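Local coordinates for protein KLLA0C04147p (Kluyveromyces lactis, PDB 5H2A) that probably binds and transfers sterols as an OSBP-family protein, the chain here being its ankyrin-repeat domain, at residues D109-L114 with A142-V147. Numbering follows the deposited sequence.
Sequences DVVTVL and AQMMQV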
loop_
_atom_site.group_PDB
_atom_site.type_symbol
_atom_site.label_atom_id
_atom_site.label_comp_id
_atom_site.label_asym_id
_atom_site.label_seq_id
_atom_site.Cartn_x
_atom_site.Cartn_y
_atom_site.Cartn_z
ATOM N N ASP A 109 15.966 -13.613 -7.119
ATOM C CA ASP A 109 15.822 -14.083 -5.744
ATOM C C ASP A 109 15.431 -12.944 -4.810
ATOM O O ASP A 109 14.627 -13.135 -3.893
ATOM C CB ASP A 109 17.118 -14.757 -5.277
ATOM C CG ASP A 109 18.390 -13.913 -5.549
ATOM O OD1 ASP A 109 18.364 -12.888 -6.301
ATOM O OD2 ASP A 109 19.448 -14.311 -5.006
ATOM N N VAL A 110 15.999 -11.755 -5.031
ATOM C CA VAL A 110 15.658 -10.586 -4.219
ATOM C C VAL A 110 14.227 -10.135 -4.509
ATOM O O VAL A 110 13.482 -9.759 -3.595
ATOM C CB VAL A 110 16.679 -9.461 -4.494
ATOM C CG1 VAL A 110 16.297 -8.177 -3.735
ATOM C CG2 VAL A 110 18.085 -9.924 -4.113
ATOM N N VAL A 111 13.815 -10.178 -5.783
ATOM C CA VAL A 111 12.433 -9.844 -6.127
ATOM C C VAL A 111 11.466 -10.731 -5.351
ATOM O O VAL A 111 10.469 -10.261 -4.798
ATOM C CB VAL A 111 12.218 -9.966 -7.645
ATOM C CG1 VAL A 111 10.736 -9.911 -7.965
ATOM C CG2 VAL A 111 12.974 -8.831 -8.387
ATOM N N THR A 112 11.766 -12.026 -5.278
ATOM C CA THR A 112 10.911 -12.952 -4.541
ATOM C C THR A 112 10.827 -12.597 -3.059
ATOM O O THR A 112 9.736 -12.593 -2.478
ATOM C CB THR A 112 11.430 -14.378 -4.729
ATOM O OG1 THR A 112 11.280 -14.744 -6.105
ATOM C CG2 THR A 112 10.651 -15.357 -3.865
ATOM N N VAL A 113 11.969 -12.316 -2.426
ATOM C CA VAL A 113 11.966 -11.921 -1.011
ATOM C C VAL A 113 11.095 -10.687 -0.798
ATOM O O VAL A 113 10.298 -10.611 0.147
ATOM C CB VAL A 113 13.407 -11.672 -0.531
ATOM C CG1 VAL A 113 13.417 -11.012 0.862
ATOM C CG2 VAL A 113 14.197 -12.986 -0.501
ATOM N N LEU A 114 11.257 -9.681 -1.653
ATOM C CA LEU A 114 10.504 -8.445 -1.472
ATOM C C LEU A 114 9.011 -8.638 -1.768
ATOM O O LEU A 114 8.161 -8.130 -1.028
ATOM C CB LEU A 114 11.110 -7.363 -2.369
ATOM C CG LEU A 114 12.514 -6.871 -1.968
ATOM C CD1 LEU A 114 13.041 -5.888 -3.024
ATOM C CD2 LEU A 114 12.458 -6.175 -0.631
ATOM N N ALA A 142 9.720 -10.752 -14.924
ATOM C CA ALA A 142 8.458 -10.024 -15.046
ATOM C C ALA A 142 7.260 -10.955 -14.890
ATOM O O ALA A 142 6.265 -10.586 -14.259
ATOM C CB ALA A 142 8.384 -9.297 -16.395
ATOM N N GLN A 143 7.336 -12.163 -15.461
ATOM C CA GLN A 143 6.213 -13.091 -15.362
ATOM C C GLN A 143 6.019 -13.553 -13.930
ATOM O O GLN A 143 4.883 -13.705 -13.475
ATOM C CB GLN A 143 6.432 -14.301 -16.271
ATOM C CG GLN A 143 6.360 -13.981 -17.743
ATOM C CD GLN A 143 6.892 -15.121 -18.592
ATOM O OE1 GLN A 143 7.804 -15.855 -18.182
ATOM N NE2 GLN A 143 6.312 -15.292 -19.766
ATOM N N MET A 144 7.122 -13.811 -13.222
ATOM C CA MET A 144 7.045 -14.152 -11.806
ATOM C C MET A 144 6.353 -13.053 -11.003
ATOM O O MET A 144 5.489 -13.337 -10.167
ATOM C CB MET A 144 8.457 -14.419 -11.270
ATOM C CG MET A 144 8.548 -14.501 -9.760
ATOM S SD MET A 144 10.176 -15.106 -9.235
ATOM C CE MET A 144 11.225 -13.651 -9.479
ATOM N N MET A 145 6.704 -11.790 -11.257
ATOM C CA MET A 145 6.047 -10.677 -10.577
ATOM C C MET A 145 4.580 -10.579 -10.951
ATOM O O MET A 145 3.732 -10.271 -10.099
ATOM C CB MET A 145 6.759 -9.361 -10.920
ATOM C CG MET A 145 8.207 -9.316 -10.399
ATOM S SD MET A 145 9.071 -7.760 -10.768
ATOM C CE MET A 145 8.257 -6.634 -9.646
ATOM N N GLN A 146 4.273 -10.799 -12.231
ATOM C CA GLN A 146 2.895 -10.748 -12.692
ATOM C C GLN A 146 2.048 -11.805 -11.998
ATOM O O GLN A 146 0.934 -11.520 -11.556
ATOM C CB GLN A 146 2.869 -10.950 -14.208
ATOM C CG GLN A 146 1.500 -11.054 -14.828
ATOM C CD GLN A 146 1.605 -11.222 -16.340
ATOM O OE1 GLN A 146 1.968 -10.290 -17.048
ATOM N NE2 GLN A 146 1.330 -12.426 -16.829
ATOM N N VAL A 147 2.549 -13.038 -11.914
ATOM C CA VAL A 147 1.762 -14.093 -11.280
ATOM C C VAL A 147 1.680 -13.888 -9.773
ATOM O O VAL A 147 0.625 -14.111 -9.156
ATOM C CB VAL A 147 2.329 -15.476 -11.639
ATOM C CG1 VAL A 147 1.503 -16.557 -10.932
ATOM C CG2 VAL A 147 2.275 -15.690 -13.161
#
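Val111 meets Met145 through one methyl, CG1, which lies 3.6 Å from Met145 CG and 3.9 Å from Met145 SD, the two side chains crossing at about a right angle. That methyl is anti to the backbone N of Val111 (chi1 168°), which carries it out to the second helix. It also lies 4.1 Å from Met144 CE, so this one methyl meets both of two consecutive methionines, from different directions. Met144 has CG anti to its own backbone N and SD anti to CA (chi2 170°), bending only at chi3, a reach that takes its sulfur to the other helix.

The polar part is a single approach: Thr112 OG1 stands 3.3 Å from Met144 SD. It is a close contact across the partly exposed border. The hydroxyl is hydrogen-bonded to Gly108 O, one turn back in its own helix.

No hydrogen bond links the segments. Their axes come no nearer than 10.6 Å and run nearly parallel, at 11°, so long methionine side chains bridge the gap. The contact joins helix 108-115, in the predicted ankyrin repeat, to the start of the long helix 139-165. Behind it, helix 98-104 touches both sides, Ala102 meeting Val111 and Ala103 meeting Met145.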